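Local coordinates for H127A/Y244A mutant of alginate lyase AlyC3 in complex with dimannuronate (Psychromonas sp., PDB 7C8F), which probably cleaves the glycosidic bonds of alginate by beta-elimination, as a polysaccharide lyase of family PL7, and here holds dimannuronate in a mutated active site, at residues L24-E35 / K72-H83; E13-Q21 / V60-V68. One frame throughout, in Å; residues are numbered along the deposited sequence.

Interaction 1: residues L24-E35 / K72-H83. With BEM (beta-D-mannopyranuronic acid), chain D; MLI (malonate ion), chain F.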
loop_
_atom_site.group_PDB
_atom_site.type_symbol
_atom_site.label_atom_id
_atom_site.label_comp_id
_atom_site.label_asym_id
_atom_site.label_seq_id
_atom_site.Cartn_x
_atom_site.Cartn_y
_atom_site.Cartn_z
ATOM N N LEU B 24 10.080 28.454 1.177
ATOM C CA LEU B 24 9.193 28.824 2.271
ATOM C C LEU B 24 7.737 28.928 1.804
ATOM O O LEU B 24 6.833 28.452 2.494
ATOM C CB LEU B 24 9.665 30.123 2.930
ATOM C CG LEU B 24 11.060 29.994 3.565
ATOM C CD1 LEU B 24 11.447 31.359 4.162
ATOM C CD2 LEU B 24 11.070 28.930 4.631
ATOM N N THR B 25 7.474 29.493 0.645
ATOM C CA THR B 25 6.087 29.600 0.179
ATOM C C THR B 25 5.451 28.262 -0.108
ATOM O O THR B 25 4.289 28.132 -0.136
ATOM C CB THR B 25 5.936 30.462 -1.090
ATOM O OG1 THR B 25 6.684 29.924 -2.169
ATOM C CG2 THR B 25 6.370 31.873 -0.827
ATOM N N GLU B 26 6.286 27.273 -0.294
ATOM C CA GLU B 26 5.843 25.920 -0.584
ATOM C C GLU B 26 5.731 25.031 0.646
ATOM O O GLU B 26 5.434 23.887 0.544
ATOM C CB GLU B 26 6.840 25.272 -1.549
ATOM C CG GLU B 26 6.853 25.842 -2.970
ATOM C CD GLU B 26 5.643 25.440 -3.762
ATOM O OE1 GLU B 26 5.337 24.266 -3.777
ATOM O OE2 GLU B 26 4.997 26.289 -4.355
ATOM N N SER B 27 5.970 25.618 1.797
ATOM C CA SER B 27 6.024 24.880 3.034
ATOM C C SER B 27 5.345 25.484 4.238
ATOM O O SER B 27 4.796 26.538 4.177
ATOM C CB SER B 27 7.504 24.726 3.453
ATOM O OG SER B 27 8.334 24.281 2.427
ATOM N N GLU B 28 5.420 24.751 5.333
ATOM C CA GLU B 28 4.999 25.202 6.643
ATOM C C GLU B 28 6.137 24.907 7.612
ATOM O O GLU B 28 6.990 24.181 7.273
ATOM C CB GLU B 28 3.685 24.591 7.125
ATOM C CG GLU B 28 3.693 23.097 7.319
ATOM C CD GLU B 28 2.317 22.575 7.645
ATOM O OE1 GLU B 28 1.379 22.951 6.962
ATOM O OE2 GLU B 28 2.224 21.812 8.586
ATOM N N LEU B 29 6.110 25.495 8.794
ATOM C CA LEU B 29 7.109 25.262 9.829
ATOM C C LEU B 29 6.497 24.367 10.896
ATOM O O LEU B 29 5.410 24.658 11.406
ATOM C CB LEU B 29 7.562 26.581 10.463
ATOM C CG LEU B 29 8.633 26.439 11.548
ATOM C CD1 LEU B 29 9.965 25.947 10.963
ATOM C CD2 LEU B 29 8.829 27.765 12.281
ATOM N N GLN B 30 7.167 23.259 11.192
ATOM C CA GLN B 30 6.740 22.316 12.220
ATOM C C GLN B 30 7.844 22.313 13.263
ATOM O O GLN B 30 8.950 21.826 13.007
ATOM C CB GLN B 30 6.517 20.920 11.622
ATOM C CG GLN B 30 5.494 20.933 10.480
ATOM C CD GLN B 30 5.112 19.556 9.955
ATOM O OE1 GLN B 30 5.796 18.556 10.204
ATOM N NE2 GLN B 30 4.003 19.506 9.216
ATOM N N ILE B 31 7.572 22.938 14.389
ATOM C CA ILE B 31 8.575 23.145 15.402
ATOM C C ILE B 31 8.103 22.870 16.814
ATOM O O ILE B 31 7.052 23.237 17.183
ATOM C CB ILE B 31 9.102 24.590 15.273
ATOM C CG1 ILE B 31 10.233 24.900 16.234
ATOM C CG2 ILE B 31 7.984 25.595 15.399
ATOM C CD1 ILE B 31 10.887 26.200 15.940
ATOM N N SER B 32 8.937 22.197 17.567
ATOM C CA SER B 32 8.650 21.889 18.928
ATOM C C SER B 32 8.899 23.096 19.821
ATOM O O SER B 32 9.693 23.917 19.536
ATOM C CB SER B 32 9.620 20.803 19.376
ATOM O OG SER B 32 9.435 19.608 18.705
ATOM N N ASP B 33 8.172 23.134 20.919
ATOM C CA ASP B 33 8.381 24.092 21.979
ATOM C C ASP B 33 9.442 23.310 22.772
ATOM O O ASP B 33 9.177 22.289 23.281
ATOM C CB ASP B 33 7.104 24.283 22.781
ATOM C CG ASP B 33 7.305 25.065 24.067
ATOM O OD1 ASP B 33 8.400 25.388 24.434
ATOM O OD2 ASP B 33 6.299 25.306 24.691
ATOM N N ALA B 34 10.646 23.834 22.788
ATOM C CA ALA B 34 11.750 23.136 23.440
ATOM C C ALA B 34 11.443 22.831 24.900
ATOM O O ALA B 34 11.941 21.839 25.440
ATOM C CB ALA B 34 13.041 23.946 23.310
ATOM N N GLU B 35 10.619 23.655 25.550
ATOM C CA GLU B 35 10.279 23.460 26.953
ATOM C C GLU B 35 8.824 23.049 27.159
ATOM O O GLU B 35 8.291 23.164 28.266
ATOM C CB GLU B 35 10.692 24.677 27.779
ATOM C CG GLU B 35 12.212 24.770 27.840
ATOM C CD GLU B 35 12.721 25.999 28.535
ATOM O OE1 GLU B 35 11.895 26.747 29.088
ATOM O OE2 GLU B 35 13.953 26.211 28.526
ATOM N N LYS B 72 16.634 21.701 21.009
ATOM C CA LYS B 72 17.150 20.935 22.134
ATOM C C LYS B 72 16.207 19.831 22.545
ATOM O O LYS B 72 15.039 19.894 22.313
ATOM C CB LYS B 72 17.492 21.832 23.331
ATOM C CG LYS B 72 16.346 22.573 23.946
ATOM C CD LYS B 72 16.724 23.071 25.341
ATOM C CE LYS B 72 15.668 23.982 25.924
ATOM N NZ LYS B 72 15.856 24.300 27.380
ATOM N N ASN B 73 16.773 18.817 23.160
ATOM C CA ASN B 73 16.097 17.664 23.707
ATOM C C ASN B 73 15.809 16.551 22.737
ATOM O O ASN B 73 15.605 16.778 21.611
ATOM C CB ASN B 73 14.850 18.015 24.534
ATOM C CG ASN B 73 15.121 19.064 25.587
ATOM O OD1 ASN B 73 16.107 19.043 26.255
ATOM N ND2 ASN B 73 14.214 19.970 25.727
ATOM N N ASP B 74 15.806 15.351 23.258
ATOM C CA ASP B 74 15.598 14.167 22.496
ATOM C C ASP B 74 14.219 14.152 21.900
ATOM O O ASP B 74 13.293 14.498 22.551
ATOM C CB ASP B 74 15.825 12.949 23.388
ATOM C CG ASP B 74 16.104 11.680 22.624
ATOM O OD1 ASP B 74 16.450 11.750 21.467
ATOM O OD2 ASP B 74 16.011 10.612 23.205
ATOM N N HIS B 75 14.137 13.768 20.628
ATOM C CA HIS B 75 12.886 13.583 19.896
ATOM C C HIS B 75 12.164 14.881 19.560
ATOM O O HIS B 75 11.041 14.835 19.039
ATOM C CB HIS B 75 11.940 12.599 20.590
ATOM C CG HIS B 75 12.603 11.314 20.976
ATOM N ND1 HIS B 75 12.681 10.879 22.282
ATOM C CD2 HIS B 75 13.242 10.383 20.229
ATOM C CE1 HIS B 75 13.327 9.726 22.320
ATOM N NE2 HIS B 75 13.678 9.402 21.089
ATOM N N LEU B 76 12.757 16.033 19.846
ATOM C CA LEU B 76 12.154 17.284 19.419
ATOM C C LEU B 76 12.703 17.682 18.050
ATOM O O LEU B 76 13.762 17.216 17.615
ATOM C CB LEU B 76 12.363 18.390 20.459
ATOM C CG LEU B 76 11.670 18.169 21.813
ATOM C CD1 LEU B 76 11.655 19.451 22.648
ATOM C CD2 LEU B 76 10.248 17.652 21.624
ATOM N N ARG B 77 11.954 18.528 17.351
ATOM C CA ARG B 77 12.302 18.802 15.965
ATOM C C ARG B 77 11.991 20.243 15.608
ATOM O O ARG B 77 11.261 20.949 16.311
ATOM C CB ARG B 77 11.633 17.807 15.002
ATOM C CG ARG B 77 10.179 17.482 15.301
ATOM C CD ARG B 77 9.785 16.082 14.798
ATOM N NE ARG B 77 10.418 15.729 13.526
ATOM C CZ ARG B 77 11.125 14.621 13.322
ATOM N NH1 ARG B 77 11.282 13.741 14.304
ATOM N NH2 ARG B 77 11.670 14.384 12.134
ATOM N N ASN B 78 12.554 20.662 14.478
ATOM C CA ASN B 78 12.391 22.018 13.969
ATOM C C ASN B 78 12.640 21.933 12.462
ATOM O O ASN B 78 13.794 21.875 12.027
ATOM C CB ASN B 78 13.376 22.951 14.654
ATOM C CG ASN B 78 13.343 24.351 14.085
ATOM O OD1 ASN B 78 12.487 24.682 13.266
ATOM N ND2 ASN B 78 14.277 25.193 14.530
ATOM N N GLU B 79 11.565 21.893 11.682
ATOM C CA GLU B 79 11.690 21.542 10.279
ATOM C C GLU B 79 10.734 22.340 9.416
ATOM O O GLU B 79 9.589 22.596 9.806
ATOM C CB GLU B 79 11.351 20.058 10.047
ATOM C CG GLU B 79 12.333 19.088 10.692
ATOM C CD GLU B 79 11.785 17.680 10.780
ATOM O OE1 GLU B 79 10.610 17.502 11.186
ATOM O OE2 GLU B 79 12.537 16.750 10.435
ATOM N N VAL B 80 11.201 22.712 8.233
ATOM C CA VAL B 80 10.317 23.158 7.163
ATOM C C VAL B 80 9.772 21.919 6.462
ATOM O O VAL B 80 10.536 21.019 6.087
ATOM C CB VAL B 80 11.079 24.065 6.185
ATOM C CG1 VAL B 80 10.340 24.196 4.874
ATOM C CG2 VAL B 80 11.312 25.452 6.800
ATOM N N ARG B 81 8.450 21.863 6.295
ATOM C CA ARG B 81 7.740 20.721 5.724
ATOM C C ARG B 81 7.132 21.188 4.409
ATOM O O ARG B 81 6.212 22.014 4.409
ATOM C CB ARG B 81 6.676 20.202 6.698
ATOM C CG ARG B 81 5.986 18.891 6.300
ATOM C CD ARG B 81 4.784 19.100 5.368
ATOM N NE ARG B 81 3.848 17.969 5.448
ATOM C CZ ARG B 81 3.331 17.308 4.417
ATOM N NH1 ARG B 81 2.470 16.308 4.640
ATOM N NH2 ARG B 81 3.609 17.657 3.163
ATOM N N VAL B 82 7.677 20.711 3.295
ATOM C CA VAL B 82 7.174 21.094 1.980
ATOM C C VAL B 82 5.796 20.473 1.785
ATOM O O VAL B 82 5.597 19.278 2.016
ATOM C CB VAL B 82 8.167 20.682 0.879
ATOM C CG1 VAL B 82 7.672 21.117 -0.491
ATOM C CG2 VAL B 82 9.566 21.275 1.157
ATOM N N HIS B 83 4.826 21.294 1.363
ATOM C CA HIS B 83 3.420 20.887 1.421
ATOM C C HIS B 83 3.042 19.777 0.448
ATOM O O HIS B 83 2.116 19.010 0.736
ATOM C CB HIS B 83 2.525 22.097 1.193
ATOM C CG HIS B 83 2.323 22.913 2.425
ATOM N ND1 HIS B 83 2.393 24.290 2.434
ATOM C CD2 HIS B 83 2.028 22.537 3.692
ATOM C CE1 HIS B 83 2.140 24.729 3.656
ATOM N NE2 HIS B 83 1.913 23.687 4.437
HETATM C C1 BEM D . 7.001 10.342 13.428
HETATM C C2 BEM D . 6.788 8.845 13.308
HETATM O O2 BEM D . 6.634 8.483 11.948
HETATM C C3 BEM D . 7.939 8.105 13.940
HETATM O O3 BEM D . 7.820 6.736 13.714
HETATM C C4 BEM D . 9.280 8.610 13.429
HETATM O O4 BEM D . 10.294 8.110 14.295
HETATM C C5 BEM D . 9.330 10.119 13.483
HETATM O O5 BEM D . 8.221 10.732 12.871
HETATM C C6 BEM D . 10.532 10.514 12.722
HETATM O O6B BEM D . 10.393 10.863 11.551
HETATM O O6A BEM D . 11.581 10.651 13.330
HETATM O O1 BEM D . 6.021 11.058 12.700
HETATM C C1 MLI F . 2.315 15.479 9.539
HETATM C C2 MLI F . 1.955 16.504 10.576
HETATM C C3 MLI F . 2.414 16.091 8.176
HETATM O O6 MLI F . 2.702 16.648 11.523
HETATM O O7 MLI F . 0.951 17.173 10.482
HETATM O O8 MLI F . 3.176 17.012 8.005
HETATM O O9 MLI F . 1.716 15.616 7.351
HETATM O O HOH W 1 2.494 26.062 0.393
HETATM O O HOH W 2 7.563 17.594 11.886
HETATM O O HOH W 3 9.128 19.029 12.841
#
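Malonate O8 is gripped by one side chain from each strand: Gln30 NE2 reaches it at 2.9 Å and Arg81 NE at 2.8 Å, both almost straight. Arg81 NH1 takes malonate O9, so the guanidinium edge spans a carboxylate of an ion that probably came from the crystallisation liquor; Lys128 and Tyr43 bind it too. The amide of Gln30 stands at 72° to the guanidinium, and its NE2 also donates to Glu28 OE2, which fixes its rotation. The other oxygen, Glu28 OE1, accepts from His83 NE2 at 2.7 Å. This donor comes from the anti side; the acceptor lies in the ring plane, while the carboxylate stands nearly perpendicular to it. With CG between the backbone N and the carbonyl carbon (chi1 63°), the extended Glu28 chain can cross the imidazole.

Strands 27-31 and 77-82 run antiparallel, with Glu28-Arg81 and Gln30-Glu79 as hydrogen-bonded pairs. Beyond them Ser32 N donates to Arg77 O, and Ser32 OG, itself bonded to Asn40, accepts from Arg77 N at 3.1 Å. Glu79, also salt-bridged to Lys239, holds the Arg77 guanidinium side-on through NE and NH2, a second-shell support in the glycan pocket. Arg77 NH1 makes a long 3.3 Å bond to mannuronate O6A; Gln124, Lys170 and Pro139 O bond the same sugar. Were the arginine replaced by an alanine, the sugar carboxylate would probably lose this charged partner and Glu79 its two-pronged mate. At the far end Lys72 NZ meets Glu35 OE2 in a salt bridge of 2.9 Å.

Leu29, Ile31, Asn78 and Val80 line the opposite face from Gln30 and Arg81, and Phe69 of strand 67-72 packs on Asn78 and Val80. In this PL7 beta-sandwich, strand 42-44 flanks 27-31, and strands 235-240 and 242-245 flank 77-82.

Interaction 2: residues E13-Q21 / V60-V68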
loop_
_atom_site.group_PDB
_atom_site.type_symbol
_atom_site.label_atom_id
_atom_site.label_comp_id
_atom_site.label_asym_id
_atom_site.label_seq_id
_atom_site.Cartn_x
_atom_site.Cartn_y
_atom_site.Cartn_z
ATOM N N GLU B 13 15.036 37.620 9.293
ATOM C CA GLU B 13 13.787 36.896 9.088
ATOM C C GLU B 13 13.889 36.095 7.801
ATOM O O GLU B 13 14.170 36.678 6.744
ATOM C CB GLU B 13 12.617 37.865 9.002
ATOM C CG GLU B 13 12.388 38.639 10.297
ATOM C CD GLU B 13 11.192 39.572 10.233
ATOM O OE1 GLU B 13 10.378 39.440 9.294
ATOM O OE2 GLU B 13 11.068 40.438 11.127
ATOM N N PRO B 14 13.701 34.763 7.842
ATOM C CA PRO B 14 13.901 33.947 6.630
ATOM C C PRO B 14 13.133 34.424 5.406
ATOM O O PRO B 14 13.662 34.371 4.291
ATOM C CB PRO B 14 13.487 32.540 7.098
ATOM C CG PRO B 14 13.880 32.530 8.561
ATOM C CD PRO B 14 13.549 33.936 9.058
ATOM N N ALA B 15 11.898 34.898 5.585
ATOM C CA ALA B 15 11.120 35.360 4.444
ATOM C C ALA B 15 11.710 36.593 3.764
ATOM O O ALA B 15 11.288 36.926 2.653
ATOM C CB ALA B 15 9.677 35.624 4.867
ATOM N N ASN B 16 12.696 37.244 4.369
ATOM C CA ASN B 16 13.328 38.407 3.757
ATOM C C ASN B 16 14.511 38.052 2.867
ATOM O O ASN B 16 15.160 38.957 2.337
ATOM C CB ASN B 16 13.783 39.401 4.832
ATOM C CG ASN B 16 12.645 40.246 5.353
ATOM O OD1 ASN B 16 11.631 40.422 4.675
ATOM N ND2 ASN B 16 12.800 40.774 6.563
ATOM N N TYR B 17 14.822 36.770 2.686
ATOM C CA TYR B 17 15.987 36.363 1.911
ATOM C C TYR B 17 15.540 35.641 0.653
ATOM O O TYR B 17 14.901 34.584 0.729
ATOM C CB TYR B 17 16.947 35.526 2.760
ATOM C CG TYR B 17 17.587 36.393 3.822
ATOM C CD1 TYR B 17 16.936 36.656 5.019
ATOM C CD2 TYR B 17 18.824 36.993 3.603
ATOM C CE1 TYR B 17 17.503 37.476 5.982
ATOM C CE2 TYR B 17 19.395 37.817 4.559
ATOM C CZ TYR B 17 18.735 38.047 5.746
ATOM O OH TYR B 17 19.296 38.864 6.702
ATOM N N THR B 18 15.873 36.219 -0.505
ATOM C CA THR B 18 15.343 35.724 -1.768
ATOM C C THR B 18 15.705 34.267 -2.007
ATOM O O THR B 18 14.933 33.542 -2.640
ATOM C CB THR B 18 15.822 36.581 -2.944
ATOM O OG1 THR B 18 17.247 36.716 -2.902
ATOM C CG2 THR B 18 15.172 37.960 -2.906
ATOM N N GLN B 19 16.872 33.826 -1.528
ATOM C CA GLN B 19 17.311 32.468 -1.830
ATOM C C GLN B 19 16.461 31.424 -1.125
ATOM O O GLN B 19 16.449 30.265 -1.560
ATOM C CB GLN B 19 18.798 32.277 -1.512
ATOM C CG GLN B 19 19.180 32.427 -0.052
ATOM C CD GLN B 19 19.648 33.840 0.276
ATOM O OE1 GLN B 19 18.996 34.821 -0.088
ATOM N NE2 GLN B 19 20.783 33.946 0.961
ATOM N N PHE B 20 15.743 31.806 -0.064
ATOM C CA PHE B 20 14.853 30.895 0.649
ATOM C C PHE B 20 13.373 31.147 0.391
ATOM O O PHE B 20 12.534 30.330 0.797
ATOM C CB PHE B 20 15.113 30.959 2.157
ATOM C CG PHE B 20 16.564 30.761 2.528
ATOM C CD1 PHE B 20 17.218 29.575 2.220
ATOM C CD2 PHE B 20 17.278 31.763 3.173
ATOM C CE1 PHE B 20 18.551 29.396 2.541
ATOM C CE2 PHE B 20 18.613 31.590 3.496
ATOM C CZ PHE B 20 19.251 30.401 3.185
ATOM N N GLN B 21 13.022 32.232 -0.293
ATOM C CA GLN B 21 11.617 32.606 -0.368
ATOM C C GLN B 21 10.773 31.520 -1.019
ATOM O O GLN B 21 9.670 31.224 -0.550
ATOM C CB GLN B 21 11.467 33.950 -1.078
ATOM C CG GLN B 21 11.777 35.094 -0.120
ATOM C CD GLN B 21 12.015 36.415 -0.804
ATOM O OE1 GLN B 21 11.924 36.528 -2.024
ATOM N NE2 GLN B 21 12.331 37.430 -0.014
ATOM N N VAL B 60 17.622 33.624 9.958
ATOM C CA VAL B 60 18.722 33.743 9.017
ATOM C C VAL B 60 19.823 34.547 9.688
ATOM O O VAL B 60 19.564 35.618 10.254
ATOM C CB VAL B 60 18.286 34.362 7.679
ATOM C CG1 VAL B 60 19.494 34.764 6.878
ATOM C CG2 VAL B 60 17.469 33.351 6.885
ATOM N N ASP B 61 21.036 34.006 9.667
ATOM C CA ASP B 61 22.188 34.733 10.182
ATOM C C ASP B 61 22.510 35.877 9.232
ATOM O O ASP B 61 22.792 35.657 8.050
ATOM C CB ASP B 61 23.372 33.779 10.292
ATOM C CG ASP B 61 24.600 34.447 10.884
ATOM O OD1 ASP B 61 25.315 35.135 10.133
ATOM O OD2 ASP B 61 24.836 34.284 12.094
ATOM N N LYS B 62 22.467 37.113 9.743
ATOM C CA LYS B 62 22.581 38.261 8.850
ATOM C C LYS B 62 23.949 38.335 8.183
ATOM O O LYS B 62 24.060 38.834 7.057
ATOM C CB LYS B 62 22.254 39.559 9.591
ATOM C CG LYS B 62 20.779 39.738 9.916
ATOM C CD LYS B 62 20.490 41.166 10.370
ATOM C CE LYS B 62 19.001 41.455 10.415
ATOM N NZ LYS B 62 18.738 42.896 10.715
ATOM N N LYS B 63 24.990 37.832 8.840
ATOM C CA LYS B 63 26.324 37.923 8.260
ATOM C C LYS B 63 26.552 36.853 7.198
ATOM O O LYS B 63 27.026 37.153 6.097
ATOM C CB LYS B 63 27.385 37.844 9.359
ATOM C CG LYS B 63 28.797 38.084 8.859
ATOM C CD LYS B 63 29.491 39.161 9.673
ATOM C CE LYS B 63 30.913 39.371 9.189
ATOM N NZ LYS B 63 31.696 38.107 9.250
ATOM N N SER B 64 26.222 35.596 7.509
ATOM C CA SER B 64 26.451 34.501 6.575
ATOM C C SER B 64 25.279 34.263 5.633
ATOM O O SER B 64 25.466 33.634 4.584
ATOM C CB SER B 64 26.727 33.202 7.341
ATOM O OG SER B 64 25.568 32.774 8.048
ATOM N N GLU B 65 24.098 34.785 5.965
ATOM C CA GLU B 65 22.847 34.500 5.258
ATOM C C GLU B 65 22.485 33.021 5.274
ATOM O O GLU B 65 21.754 32.554 4.395
ATOM C CB GLU B 65 22.825 35.059 3.827
ATOM C CG GLU B 65 23.046 36.583 3.775
ATOM C CD GLU B 65 22.555 37.228 2.488
ATOM O OE1 GLU B 65 21.982 36.529 1.630
ATOM O OE2 GLU B 65 22.743 38.453 2.333
ATOM N N ALA B 66 22.988 32.269 6.244
ATOM C CA ALA B 66 22.564 30.885 6.383
ATOM C C ALA B 66 21.219 30.833 7.090
ATOM O O ALA B 66 20.960 31.590 8.032
ATOM C CB ALA B 66 23.587 30.079 7.187
ATOM N N LEU B 67 20.357 29.928 6.630
ATOM C CA LEU B 67 19.130 29.616 7.345
ATOM C C LEU B 67 19.476 28.661 8.478
ATOM O O LEU B 67 19.986 27.554 8.237
ATOM C CB LEU B 67 18.120 28.992 6.384
ATOM C CG LEU B 67 16.771 28.597 6.981
ATOM C CD1 LEU B 67 16.081 29.807 7.636
ATOM C CD2 LEU B 67 15.882 27.980 5.903
ATOM N N VAL B 68 19.219 29.080 9.711
ATOM C CA VAL B 68 19.655 28.365 10.904
ATOM C C VAL B 68 18.466 27.680 11.554
ATOM O O VAL B 68 17.443 28.319 11.820
ATOM C CB VAL B 68 20.338 29.312 11.902
ATOM C CG1 VAL B 68 20.735 28.550 13.166
ATOM C CG2 VAL B 68 21.530 29.981 11.233
HETATM O O HOH W 4 21.859 39.976 5.926
HETATM O O HOH W 5 22.468 31.811 1.974
HETATM O O HOH W 6 19.920 37.270 -0.467
#
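Val60 leads the apolar contacts, laying CG1 over the centre of the Tyr17 ring in a CH-pi contact, 3.5 Å from the centroid and 12° off the normal. Its other methyl, CG2, meets Pro14 CA at 3.6 Å and also touches Phe20 CE2. The division follows from the valine torsion: CG1 is anti to the backbone N (chi1 167°) and CG2 anti to the carbonyl carbon, which sends one branch to the tyrosine and the other between proline and phenylalanine. Pro14 CG also packs on Leu67 CD1, the two side chains crossing at about a right angle. A second CH-pi contact puts Leu67 CB over one face of Phe20, 3.9 Å from the ring centroid and displaced toward the rim; Gln19 CG covers the opposite face, so the ring is sandwiched.

A short 3-10 turn, 14-16, leads into helix 18-25, and together they lie against the bend joining strand 58-60 to strand 67-72, at the border of the seven-stranded antiparallel sheet. That bend is pinned by Asp61 OD1, which accepts from Ser64 N in an Asx motif, and by Ser64 OG, which accepts from Ala66 N in an ST turn.

Among the polar contacts, Gln19 NE2 donates to Glu65 OE1 at 2.9 Å, nearly straight at 175° and onto the anti lone pair, with the acceptor in the amide plane. The same oxygen sits at the Tyr17 ring edge, whereas Glu65 O lies in plane at the Phe20 edge.

Water adds three bridges: one from Tyr17 OH to Lys62 O, another from Gln19 NE2 to Glu65 O, and a third in which the water oxygen lies 2.6 Å from Gln19 OE1 and also donates to Glu65 OE1.

From the N terminus the segments come in the order 13-21, 24-35, 60-68, 72-83, so the two contacts cross rather than nest. Interaction 2 closes a loop of 38 residues between Gln21 and Val60; interaction 1 closes one of 36 between Glu35 and Lys72. Helix 18-25 serves both, and strands 67-72 and 77-82 follow one another in the chain, one in each sheet of the sandwich. Interaction 2 thus ties the N-terminal turn and helix to the seven-stranded sheet, whereas interaction 1 joins neighbouring strands of the other. Their centres lie about 17 Å apart, yet Leu24 CD1 packs 3.7 Å from Pro14 C, a direct touch between them.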